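Local coordinates for protein cytosolic IMP-GMP specific 5'-nucleotidase (PDB 4OHF) that probably hydrolyses the 5'-phosphate of purine nucleoside monophosphates such as IMP and GMP, as a magnesium-dependent cytosolic nucleotidase of the HAD clan, at residues K59-N64 with Y136-D141; G194-I199 with F227-E232; K204-T209 with K285-D290; L438-S441 with Y445-A448. One frame throughout, in Å; residues are numbered along the deposited sequence.

Contact 1. Residues K59-N64 with Y136-D141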
loop_
_atom_site.group_PDB
_atom_site.type_symbol
_atom_site.label_atom_id
_atom_site.label_comp_id
_atom_site.label_asym_id
_atom_site.label_seq_id
_atom_site.Cartn_x
_atom_site.Cartn_y
_atom_site.Cartn_z
ATOM N N LYS B 59 39.039 3.012 7.888
ATOM C CA LYS B 59 39.538 3.211 9.244
ATOM C C LYS B 59 40.229 4.569 9.348
ATOM O O LYS B 59 40.364 5.129 10.434
ATOM C CB LYS B 59 40.533 2.107 9.612
ATOM C CG LYS B 59 39.997 0.691 9.471
ATOM C CD LYS B 59 41.091 -0.344 9.744
ATOM C CE LYS B 59 40.596 -1.762 9.505
ATOM N NZ LYS B 59 41.680 -2.768 9.683
ATOM N N LYS B 60 40.659 5.095 8.208
ATOM C CA LYS B 60 41.355 6.378 8.159
ATOM C C LYS B 60 40.398 7.581 8.200
ATOM O O LYS B 60 40.807 8.702 8.507
ATOM C CB LYS B 60 42.208 6.432 6.891
ATOM C CG LYS B 60 43.613 6.985 7.086
ATOM C CD LYS B 60 44.461 6.791 5.825
ATOM C CE LYS B 60 45.883 7.296 6.024
ATOM N NZ LYS B 60 45.910 8.753 6.348
ATOM N N PHE B 61 39.127 7.340 7.889
ATOM C CA PHE B 61 38.112 8.393 7.884
ATOM C C PHE B 61 38.123 9.259 9.141
ATOM O O PHE B 61 38.134 8.753 10.260
ATOM C CB PHE B 61 36.717 7.780 7.708
ATOM C CG PHE B 61 36.416 7.338 6.300
ATOM C CD1 PHE B 61 35.209 6.708 6.003
ATOM C CD2 PHE B 61 37.325 7.558 5.268
ATOM C CE1 PHE B 61 34.911 6.304 4.705
ATOM C CE2 PHE B 61 37.037 7.159 3.975
ATOM C CZ PHE B 61 35.825 6.530 3.693
ATOM N N LYS B 62 38.108 10.572 8.942
ATOM C CA LYS B 62 38.117 11.516 10.052
ATOM C C LYS B 62 36.720 12.063 10.293
ATOM O O LYS B 62 35.992 12.369 9.350
ATOM C CB LYS B 62 39.089 12.667 9.764
ATOM C CG LYS B 62 40.287 12.717 10.704
ATOM C CD LYS B 62 41.025 11.384 10.720
ATOM C CE LYS B 62 42.107 11.343 11.793
ATOM N NZ LYS B 62 42.764 9.998 11.855
ATOM N N PHE B 63 36.354 12.182 11.563
ATOM C CA PHE B 63 35.040 12.684 11.939
ATOM C C PHE B 63 35.035 14.164 12.285
ATOM O O PHE B 63 35.738 14.605 13.186
ATOM C CB PHE B 63 34.488 11.882 13.123
ATOM C CG PHE B 63 33.227 12.453 13.715
ATOM C CD1 PHE B 63 33.283 13.334 14.784
ATOM C CD2 PHE B 63 31.981 12.112 13.196
ATOM C CE1 PHE B 63 32.114 13.868 15.331
ATOM C CE2 PHE B 63 30.810 12.641 13.737
ATOM C CZ PHE B 63 30.877 13.517 14.804
ATOM N N ASN B 64 34.239 14.926 11.544
ATOM C CA ASN B 64 34.099 16.356 11.792
ATOM C C ASN B 64 32.624 16.683 12.007
ATOM O O ASN B 64 31.832 16.729 11.057
ATOM C CB ASN B 64 34.658 17.177 10.631
ATOM C CG ASN B 64 34.247 18.638 10.704
ATOM O OD1 ASN B 64 34.200 19.238 11.772
ATOM N ND2 ASN B 64 33.948 19.217 9.557
ATOM N N TYR B 136 28.164 8.079 5.852
ATOM C CA TYR B 136 27.629 7.724 4.545
ATOM C C TYR B 136 28.240 8.592 3.460
ATOM O O TYR B 136 28.588 8.112 2.386
ATOM C CB TYR B 136 26.117 7.886 4.515
ATOM C CG TYR B 136 25.490 7.377 3.237
ATOM C CD1 TYR B 136 25.456 6.015 2.950
ATOM C CD2 TYR B 136 24.927 8.255 2.317
ATOM C CE1 TYR B 136 24.872 5.536 1.779
ATOM C CE2 TYR B 136 24.341 7.791 1.139
ATOM C CZ TYR B 136 24.317 6.431 0.876
ATOM O OH TYR B 136 23.753 5.978 -0.293
ATOM N N GLY B 137 28.372 9.877 3.745
ATOM C CA GLY B 137 28.954 10.765 2.764
ATOM C C GLY B 137 30.339 10.304 2.360
ATOM O O GLY B 137 30.634 10.166 1.177
ATOM N N GLN B 138 31.195 10.062 3.348
ATOM C CA GLN B 138 32.560 9.619 3.087
ATOM C C GLN B 138 32.594 8.268 2.392
ATOM O O GLN B 138 33.401 8.051 1.494
ATOM C CB GLN B 138 33.337 9.560 4.396
ATOM C CG GLN B 138 33.489 10.923 5.052
ATOM C CD GLN B 138 33.921 10.821 6.501
ATOM O OE1 GLN B 138 33.418 9.971 7.245
ATOM N NE2 GLN B 138 34.840 11.691 6.918
ATOM N N LEU B 139 31.708 7.367 2.802
ATOM C CA LEU B 139 31.659 6.047 2.210
ATOM C C LEU B 139 31.422 6.122 0.705
ATOM O O LEU B 139 32.136 5.476 -0.065
ATOM C CB LEU B 139 30.579 5.198 2.879
ATOM C CG LEU B 139 30.844 4.867 4.350
ATOM C CD1 LEU B 139 29.773 3.918 4.867
ATOM C CD2 LEU B 139 32.221 4.233 4.494
ATOM N N VAL B 140 30.441 6.911 0.271
ATOM C CA VAL B 140 30.168 7.019 -1.156
ATOM C C VAL B 140 31.343 7.694 -1.864
ATOM O O VAL B 140 31.636 7.389 -3.021
ATOM C CB VAL B 140 28.857 7.799 -1.451
ATOM C CG1 VAL B 140 27.695 7.209 -0.654
ATOM C CG2 VAL B 140 29.038 9.242 -1.143
ATOM N N ASP B 141 32.022 8.607 -1.174
ATOM C CA ASP B 141 33.181 9.275 -1.756
ATOM C C ASP B 141 34.253 8.259 -2.131
ATOM O O ASP B 141 34.960 8.421 -3.131
ATOM C CB ASP B 141 33.790 10.255 -0.764
ATOM C CG ASP B 141 33.129 11.606 -0.809
ATOM O OD1 ASP B 141 33.639 12.542 -0.148
ATOM O OD2 ASP B 141 32.100 11.730 -1.508
#
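Q138, on helix 129-143, reaches across to F61 and K62 in the extended loop that follows helix 33-51. Its CB rests over one face of the F61 phenyl ring, 3.9 Å from the centroid and shifted toward the rim, a CH-pi contact. With CG anti to its own carbonyl carbon (chi1 -64°) and the chain extended beyond, the side chain slides past F61 in the opposite sense and carries CD on to the backbone of K62. There the amide divides its work. NE2 donates to K62 O at 2.8 Å, with an N-H...O angle of 154°; the acceptor lies in the amide plane of Q138, while the donor is tilted 23° from the carbonyl plane of K62. OE1 turns to the hydroxyl of Y41 on helix 33-51, so bonds on both sides of the amide restrain its rotation. F61 CZ lies 3.6 Å from Q138 O, which stands off the ring plane on the same side as Q138 CB, while F61 CE1 abuts L139 CD2 at the ring edge. L139 itself is buried, packing behind against helix 153-170. K62 takes part through its carbonyl, its CB being directed away from the helix. The contact thus seats the loop between helix 33-51 and strand 73-75 on helix 129-143, within the long insertion between strands 19-22 and 204-208 of the core sheet, consistent with a C1-type cap of the HAD fold.

Contact 2. Residues G194-I199 with F227-E232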
loop_
_atom_site.group_PDB
_atom_site.type_symbol
_atom_site.label_atom_id
_atom_site.label_comp_id
_atom_site.label_asym_id
_atom_site.label_seq_id
_atom_site.Cartn_x
_atom_site.Cartn_y
_atom_site.Cartn_z
ATOM N N GLY B 194 13.880 21.065 39.135
ATOM C CA GLY B 194 12.703 21.122 38.289
ATOM C C GLY B 194 11.718 20.005 38.541
ATOM O O GLY B 194 10.515 20.240 38.658
ATOM N N LEU B 195 12.220 18.780 38.612
ATOM C CA LEU B 195 11.357 17.654 38.876
ATOM C C LEU B 195 10.676 17.865 40.222
ATOM O O LEU B 195 9.452 17.747 40.338
ATOM C CB LEU B 195 12.167 16.360 38.878
ATOM C CG LEU B 195 12.674 15.978 37.486
ATOM C CD1 LEU B 195 13.620 14.798 37.573
ATOM C CD2 LEU B 195 11.491 15.656 36.602
ATOM N N LYS B 196 11.466 18.191 41.238
ATOM C CA LYS B 196 10.911 18.420 42.558
ATOM C C LYS B 196 9.824 19.472 42.452
ATOM O O LYS B 196 8.726 19.308 42.974
ATOM C CB LYS B 196 11.997 18.878 43.520
ATOM C CG LYS B 196 12.849 17.752 44.066
ATOM C CD LYS B 196 13.631 18.257 45.254
ATOM C CE LYS B 196 14.552 17.212 45.846
ATOM N NZ LYS B 196 15.224 17.718 47.084
ATOM N N HIS B 197 10.127 20.554 41.756
ATOM C CA HIS B 197 9.147 21.598 41.577
ATOM C C HIS B 197 7.828 20.973 41.125
ATOM O O HIS B 197 6.822 21.046 41.825
ATOM C CB HIS B 197 9.623 22.587 40.522
ATOM C CG HIS B 197 8.798 23.835 40.450
ATOM N ND1 HIS B 197 8.653 24.566 39.289
ATOM C CD2 HIS B 197 8.087 24.489 41.402
ATOM C CE1 HIS B 197 7.886 25.616 39.528
ATOM N NE2 HIS B 197 7.529 25.593 40.802
ATOM N N PHE B 198 7.841 20.348 39.951
ATOM C CA PHE B 198 6.641 19.718 39.401
ATOM C C PHE B 198 5.951 18.726 40.330
ATOM O O PHE B 198 4.726 18.732 40.443
ATOM C CB PHE B 198 6.957 19.019 38.073
ATOM C CG PHE B 198 6.849 19.914 36.869
ATOM C CD1 PHE B 198 6.083 19.531 35.774
ATOM C CD2 PHE B 198 7.502 21.138 36.827
ATOM C CE1 PHE B 198 5.967 20.357 34.655
ATOM C CE2 PHE B 198 7.392 21.967 35.709
ATOM C CZ PHE B 198 6.621 21.572 34.627
ATOM N N ILE B 199 6.718 17.864 40.979
ATOM C CA ILE B 199 6.123 16.880 41.873
ATOM C C ILE B 199 5.411 17.595 43.012
ATOM O O ILE B 199 4.311 17.221 43.422
ATOM C CB ILE B 199 7.191 15.950 42.455
ATOM C CG1 ILE B 199 7.920 15.240 41.317
ATOM C CG2 ILE B 199 6.543 14.938 43.379
ATOM C CD1 ILE B 199 9.179 14.533 41.743
ATOM N N PHE B 227 22.360 15.837 43.478
ATOM C CA PHE B 227 21.567 17.018 43.836
ATOM C C PHE B 227 20.366 16.720 44.724
ATOM O O PHE B 227 19.440 17.529 44.828
ATOM C CB PHE B 227 21.072 17.713 42.567
ATOM C CG PHE B 227 22.114 17.844 41.510
ATOM C CD1 PHE B 227 23.157 18.747 41.653
ATOM C CD2 PHE B 227 22.062 17.043 40.370
ATOM C CE1 PHE B 227 24.138 18.856 40.676
ATOM C CE2 PHE B 227 23.038 17.144 39.387
ATOM C CZ PHE B 227 24.079 18.055 39.542
ATOM N N LEU B 228 20.372 15.552 45.350
ATOM C CA LEU B 228 19.283 15.162 46.237
ATOM C C LEU B 228 19.708 15.405 47.685
ATOM O O LEU B 228 20.879 15.250 48.024
ATOM C CB LEU B 228 18.948 13.682 46.028
ATOM C CG LEU B 228 17.915 13.222 44.985
ATOM C CD1 LEU B 228 17.884 14.137 43.778
ATOM C CD2 LEU B 228 18.248 11.792 44.588
ATOM N N ASP B 229 18.767 15.799 48.536
ATOM C CA ASP B 229 19.085 16.044 49.940
ATOM C C ASP B 229 19.556 14.758 50.603
ATOM O O ASP B 229 19.209 13.661 50.159
ATOM C CB ASP B 229 17.861 16.582 50.680
ATOM C CG ASP B 229 17.508 17.996 50.267
ATOM O OD1 ASP B 229 18.360 18.892 50.452
ATOM O OD2 ASP B 229 16.385 18.212 49.761
ATOM N N LYS B 230 20.353 14.894 51.659
ATOM C CA LYS B 230 20.866 13.729 52.380
ATOM C C LYS B 230 19.695 12.813 52.749
ATOM O O LYS B 230 18.735 13.249 53.386
ATOM C CB LYS B 230 21.603 14.177 53.649
ATOM C CG LYS B 230 22.646 13.183 54.159
ATOM C CD LYS B 230 23.780 13.008 53.141
ATOM C CE LYS B 230 24.819 11.976 53.591
ATOM N NZ LYS B 230 25.527 12.370 54.844
ATOM N N GLY B 231 19.771 11.550 52.337
ATOM C CA GLY B 231 18.696 10.620 52.639
ATOM C C GLY B 231 17.740 10.334 51.484
ATOM O O GLY B 231 17.235 9.210 51.350
ATOM N N GLU B 232 17.474 11.342 50.652
ATOM C CA GLU B 232 16.580 11.170 49.509
ATOM C C GLU B 232 17.130 10.134 48.526
ATOM O O GLU B 232 18.313 9.816 48.550
ATOM C CB GLU B 232 16.360 12.514 48.796
ATOM C CG GLU B 232 15.302 13.402 49.451
ATOM C CD GLU B 232 15.120 14.746 48.751
ATOM O OE1 GLU B 232 14.154 15.465 49.087
ATOM O OE2 GLU B 232 15.940 15.091 47.877
#
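Helix 189-200 and the loop F227-E232 stay well apart in their backbones, the nearest CA atoms, those of K196 and L228, being 9.7 Å from each other, and K196 bridges the gap toward a type II beta turn from D229 to E232. Its chain is extended beyond CG and delivers NZ between two carboxylates. E232 comes from the opposite direction, also extended, and NZ donates to its OE2 at 2.8 Å on the syn lone pair; a weak second bond runs to E232 OE1. D229 OD2 adds another salt bridge to NZ at 3.0 Å, arriving at a slant to the lysine chain. The three residues make a surface salt-bridge network that ties a core-domain helix to the loop between helix 213-224 and strand 240-243. The turn brings its two acidic ends together: E232 N bonds D229 O, and G231 takes the positive phi of 102° usual at the third position of such a turn. D229 N donates to E232 OE2 at 3.0 Å, approaching from above the carboxylate plane, so that oxygen is gripped by two donors and the acid is held facing K196. The two carboxylates probably stabilise the protonated lysine, and its charge would in turn ease their mutual repulsion.

Contact 3. Residues K204-T209 with K285-D290. With PO4 (phosphate ion), chain H.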
loop_
_atom_site.group_PDB
_atom_site.type_symbol
_atom_site.label_atom_id
_atom_site.label_comp_id
_atom_site.label_asym_id
_atom_site.label_seq_id
_atom_site.Cartn_x
_atom_site.Cartn_y
_atom_site.Cartn_z
ATOM N N LYS B 204 2.868 13.790 38.447
ATOM C CA LYS B 204 3.488 12.474 38.539
ATOM C C LYS B 204 4.479 12.386 37.387
ATOM O O LYS B 204 4.157 12.733 36.260
ATOM C CB LYS B 204 2.451 11.360 38.411
ATOM C CG LYS B 204 1.689 11.047 39.685
ATOM C CD LYS B 204 0.741 9.886 39.416
ATOM C CE LYS B 204 -0.095 9.503 40.626
ATOM N NZ LYS B 204 -1.061 8.409 40.248
ATOM N N ILE B 205 5.685 11.922 37.676
ATOM C CA ILE B 205 6.697 11.823 36.645
ATOM C C ILE B 205 7.177 10.397 36.467
ATOM O O ILE B 205 7.498 9.720 37.443
ATOM C CB ILE B 205 7.887 12.727 37.005
ATOM C CG1 ILE B 205 7.378 14.151 37.201
ATOM C CG2 ILE B 205 8.948 12.673 35.913
ATOM C CD1 ILE B 205 8.410 15.089 37.717
ATOM N N PHE B 206 7.222 9.935 35.224
ATOM C CA PHE B 206 7.707 8.588 34.957
ATOM C C PHE B 206 8.741 8.582 33.838
ATOM O O PHE B 206 8.741 9.454 32.966
ATOM C CB PHE B 206 6.535 7.628 34.640
ATOM C CG PHE B 206 5.823 7.894 33.329
ATOM C CD1 PHE B 206 6.195 7.213 32.159
ATOM C CD2 PHE B 206 4.715 8.743 33.280
ATOM C CE1 PHE B 206 5.462 7.368 30.966
ATOM C CE2 PHE B 206 3.975 8.906 32.091
ATOM C CZ PHE B 206 4.352 8.212 30.933
ATOM N N ILE B 207 9.639 7.603 33.886
ATOM C CA ILE B 207 10.669 7.447 32.883
ATOM C C ILE B 207 10.228 6.399 31.870
ATOM O O ILE B 207 9.653 5.373 32.235
ATOM C CB ILE B 207 11.992 6.999 33.530
ATOM C CG1 ILE B 207 12.531 8.126 34.408
ATOM C CG2 ILE B 207 13.018 6.625 32.453
ATOM C CD1 ILE B 207 13.798 7.780 35.120
ATOM N N LEU B 208 10.488 6.657 30.596
ATOM C CA LEU B 208 10.124 5.711 29.540
ATOM C C LEU B 208 11.346 5.666 28.619
ATOM O O LEU B 208 11.471 6.472 27.687
ATOM C CB LEU B 208 8.886 6.212 28.783
ATOM C CG LEU B 208 8.264 5.333 27.698
ATOM C CD1 LEU B 208 7.719 4.051 28.325
ATOM C CD2 LEU B 208 7.143 6.095 26.998
ATOM N N THR B 209 12.245 4.723 28.901
ATOM C CA THR B 209 13.488 4.584 28.150
ATOM C C THR B 209 13.639 3.296 27.358
ATOM O O THR B 209 13.056 2.269 27.683
ATOM C CB THR B 209 14.704 4.671 29.096
ATOM O OG1 THR B 209 15.890 4.337 28.379
ATOM C CG2 THR B 209 14.561 3.690 30.260
ATOM N N LYS B 285 -1.329 1.905 25.659
ATOM C CA LYS B 285 -2.724 1.557 25.873
ATOM C C LYS B 285 -2.959 1.047 27.298
ATOM O O LYS B 285 -3.737 1.631 28.058
ATOM C CB LYS B 285 -3.141 0.494 24.855
ATOM C CG LYS B 285 -4.545 -0.067 25.036
ATOM C CD LYS B 285 -5.623 0.911 24.615
ATOM C CE LYS B 285 -6.684 0.223 23.738
ATOM N NZ LYS B 285 -7.243 -1.018 24.354
ATOM N N LYS B 286 -2.270 -0.031 27.663
ATOM C CA LYS B 286 -2.434 -0.598 28.996
ATOM C C LYS B 286 -2.032 0.352 30.116
ATOM O O LYS B 286 -2.690 0.401 31.151
ATOM C CB LYS B 286 -1.648 -1.906 29.121
ATOM C CG LYS B 286 -1.708 -2.518 30.510
ATOM C CD LYS B 286 -1.420 -4.006 30.454
ATOM C CE LYS B 286 -1.043 -4.550 31.822
ATOM N NZ LYS B 286 -2.136 -4.423 32.836
ATOM N N PHE B 287 -0.957 1.104 29.900
ATOM C CA PHE B 287 -0.452 2.044 30.897
ATOM C C PHE B 287 -1.495 3.088 31.234
ATOM O O PHE B 287 -1.763 3.375 32.402
ATOM C CB PHE B 287 0.822 2.726 30.370
ATOM C CG PHE B 287 1.419 3.731 31.319
ATOM C CD1 PHE B 287 0.969 5.050 31.337
ATOM C CD2 PHE B 287 2.440 3.358 32.196
ATOM C CE1 PHE B 287 1.528 5.990 32.214
ATOM C CE2 PHE B 287 3.009 4.286 33.079
ATOM C CZ PHE B 287 2.549 5.603 33.084
ATOM N N THR B 288 -2.084 3.655 30.193
ATOM C CA THR B 288 -3.098 4.683 30.349
ATOM C C THR B 288 -4.362 4.139 31.021
ATOM O O THR B 288 -4.988 4.818 31.849
ATOM C CB THR B 288 -3.446 5.289 28.975
ATOM O OG1 THR B 288 -2.251 5.812 28.377
ATOM C CG2 THR B 288 -4.478 6.410 29.121
ATOM N N GLU B 289 -4.737 2.912 30.672
ATOM C CA GLU B 289 -5.924 2.306 31.261
ATOM C C GLU B 289 -5.704 2.035 32.742
ATOM O O GLU B 289 -6.490 2.473 33.582
ATOM C CB GLU B 289 -6.273 1.006 30.526
ATOM C CG GLU B 289 -7.380 1.153 29.487
ATOM C CD GLU B 289 -7.285 0.127 28.366
ATOM O OE1 GLU B 289 -6.974 -1.050 28.660
ATOM O OE2 GLU B 289 -7.531 0.501 27.189
ATOM N N ASP B 290 -4.620 1.333 33.061
ATOM C CA ASP B 290 -4.307 0.993 34.442
ATOM C C ASP B 290 -4.115 2.194 35.362
ATOM O O ASP B 290 -4.203 2.054 36.576
ATOM C CB ASP B 290 -3.075 0.089 34.504
ATOM C CG ASP B 290 -3.267 -1.200 33.735
ATOM O OD1 ASP B 290 -4.428 -1.619 33.548
ATOM O OD2 ASP B 290 -2.255 -1.802 33.327
HETATM P P PO4 H . 16.020 6.425 25.694
HETATM O O1 PO4 H . 17.064 5.401 25.421
HETATM O O2 PO4 H . 16.300 7.651 24.918
HETATM O O3 PO4 H . 16.016 6.753 27.146
HETATM O O4 PO4 H . 14.695 5.895 25.286
#
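F206 and F287 approach from opposite directions, one from strand 204-208 and the other from helix 284-290, and meet obliquely: the ring planes are 40° apart with centroids at 4.6 Å. F287 places its CZ over the centre of one F206 face, 3.6 Å above the plane, and its CE1 lies near the far rim, 3.8 Å from F206 CZ. F206 attains this pose with CG lodged between its backbone N and carbonyl carbon (chi1 68°), whereas F287 stretches out from the helix with CG opposite its backbone N (chi1 179°). The pair is buried, and F240 on the adjoining strand meets F287 edge-to-face while I298 touches both rings. This is helix-on-sheet packing in the Rossmann-like HAD core: strand 204-208 runs parallel to its neighbours 19-22 and 240-243, and helix 284-290 belongs to the connection from strand 277-281 to strand 298-302. Just past the strand's end, T209 OG1 donates to O3 of a bound phosphate at 2.7 Å and also accepts from S211 N. D25 N, N210 N and K247 NZ also hydrogen-bond the ion, probably taken up from the crystallisation liquor; a threonine at this place is consistent with HAD motif II.

Contact 4. Residues L438-S441 with Y445-A448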
loop_
_atom_site.group_PDB
_atom_site.type_symbol
_atom_site.label_atom_id
_atom_site.label_comp_id
_atom_site.label_asym_id
_atom_site.label_seq_id
_atom_site.Cartn_x
_atom_site.Cartn_y
_atom_site.Cartn_z
ATOM N N LEU B 438 10.852 22.520 32.847
ATOM C CA LEU B 438 10.663 22.377 34.289
ATOM C C LEU B 438 10.847 23.656 35.089
ATOM O O LEU B 438 10.545 23.696 36.277
ATOM C CB LEU B 438 11.576 21.281 34.838
ATOM C CG LEU B 438 11.405 19.896 34.208
ATOM C CD1 LEU B 438 12.435 18.949 34.793
ATOM C CD2 LEU B 438 10.006 19.380 34.455
ATOM N N GLU B 439 11.328 24.704 34.434
ATOM C CA GLU B 439 11.557 25.982 35.094
ATOM C C GLU B 439 10.285 26.838 35.007
ATOM O O GLU B 439 10.182 27.900 35.611
ATOM C CB GLU B 439 12.711 26.708 34.406
ATOM C CG GLU B 439 13.610 27.454 35.349
ATOM C CD GLU B 439 14.505 26.515 36.128
ATOM O OE1 GLU B 439 15.547 26.094 35.576
ATOM O OE2 GLU B 439 14.160 26.189 37.284
ATOM N N HIS B 440 9.337 26.376 34.203
ATOM C CA HIS B 440 8.059 27.051 34.039
ATOM C C HIS B 440 7.105 26.550 35.108
ATOM O O HIS B 440 7.383 25.584 35.820
ATOM C CB HIS B 440 7.466 26.753 32.665
ATOM C CG HIS B 440 8.127 27.499 31.554
ATOM N ND1 HIS B 440 9.444 27.302 31.203
ATOM C CD2 HIS B 440 7.658 28.464 30.727
ATOM C CE1 HIS B 440 9.758 28.113 30.209
ATOM N NE2 HIS B 440 8.693 28.830 29.899
ATOM N N SER B 441 5.965 27.211 35.206
ATOM C CA SER B 441 4.949 26.838 36.179
ATOM C C SER B 441 4.266 25.542 35.766
ATOM O O SER B 441 3.785 25.419 34.644
ATOM C CB SER B 441 3.905 27.946 36.275
ATOM O OG SER B 441 2.796 27.521 37.039
ATOM N N TYR B 445 -0.349 27.657 30.944
ATOM C CA TYR B 445 -1.224 27.371 29.809
ATOM C C TYR B 445 -0.438 27.871 28.589
ATOM O O TYR B 445 -0.305 29.085 28.386
ATOM C CB TYR B 445 -2.545 28.135 29.919
ATOM C CG TYR B 445 -3.612 27.731 28.911
ATOM C CD1 TYR B 445 -4.641 26.860 29.270
ATOM C CD2 TYR B 445 -3.610 28.240 27.606
ATOM C CE1 TYR B 445 -5.651 26.508 28.366
ATOM C CE2 TYR B 445 -4.610 27.891 26.690
ATOM C CZ TYR B 445 -5.633 27.021 27.080
ATOM O OH TYR B 445 -6.634 26.660 26.195
ATOM N N PHE B 446 0.093 26.941 27.801
ATOM C CA PHE B 446 0.871 27.271 26.618
ATOM C C PHE B 446 0.018 27.544 25.379
ATOM O O PHE B 446 -0.803 26.709 24.978
ATOM C CB PHE B 446 1.845 26.131 26.302
ATOM C CG PHE B 446 2.990 26.008 27.274
ATOM C CD1 PHE B 446 3.983 26.981 27.339
ATOM C CD2 PHE B 446 3.095 24.902 28.106
ATOM C CE1 PHE B 446 5.060 26.849 28.216
ATOM C CE2 PHE B 446 4.173 24.767 28.985
ATOM C CZ PHE B 446 5.150 25.740 29.037
ATOM N N ARG B 447 0.217 28.711 24.775
ATOM C CA ARG B 447 -0.493 29.099 23.553
ATOM C C ARG B 447 0.528 29.451 22.476
ATOM O O ARG B 447 1.664 29.842 22.770
ATOM C CB ARG B 447 -1.389 30.322 23.780
ATOM C CG ARG B 447 -2.646 30.078 24.586
ATOM C CD ARG B 447 -3.314 31.407 24.947
ATOM N NE ARG B 447 -4.511 31.211 25.758
ATOM C CZ ARG B 447 -5.615 30.630 25.306
ATOM N NH1 ARG B 447 -5.662 30.204 24.053
ATOM N NH2 ARG B 447 -6.653 30.444 26.112
ATOM N N ALA B 448 0.119 29.328 21.222
ATOM C CA ALA B 448 1.005 29.652 20.122
ATOM C C ALA B 448 0.692 31.034 19.580
ATOM O O ALA B 448 -0.468 31.449 19.544
ATOM C CB ALA B 448 0.850 28.635 19.032
#
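H440 and F446 make the contact between the loop that leaves helix 434-438 and the short strand 445-446, and it is wholly a matter of rings. H440 CD2 points at the edge of the phenyl ring, near its plane, 4.0 Å from F446 CE1 and 4.1 Å from F446 CZ. The ring planes are inclined at 49° and the centroids lie 5.7 Å apart, an oblique pairing in which the two side chains cross at about a right angle. Each has CG anti to its carbonyl carbon; for F446 (chi1 -71°) this swings the ring end nearer to the histidine although its CB is not directed at the loop. The backbones stay distant, with the CA atoms of H440 and F446 10.3 Å apart.

No hydrogen bond passes between the two segments. ND1 of the imidazole turns back to the preceding helix 434-438, where it bonds to D436 O, and CD2 meets the phenyl. Within 445-448, Y445 CE2 sits over the centre of the R447 guanidinium.

The same segments also bond to the second subunit: K351 NZ of that subunit is bonded to Y445 O, and Q381 OE1 of that subunit to S441 OG. Within its own chain, the pair lies beside V6, F446 is joined through its backbone to I12 of the antiparallel strand 12-13, and L438 packs against L195 and F198 of helix 189-200.

How the contacts relate
Contacts 3 and 4 are buried ring-to-ring pairings without a hydrogen bond across them, contact 2 is a charged network at the surface, and contact 1 mixes ring packing with one amide bond in a partly buried place. Contacts 2, 3 and 4 cluster: helix 189-200 of contact 2 leads into strand 204-208 of contact 3, with L195 and I199 against I205, and the same helix also meets contact 4, where F198 touches L438 and the carbonyl of H440. Contact 1 stands alone, its centre more than 40 Å from each of the others. Contact 3 alone reaches toward the magnesium site, while contact 4, and more slightly contact 2 through H197, adjoin the second subunit.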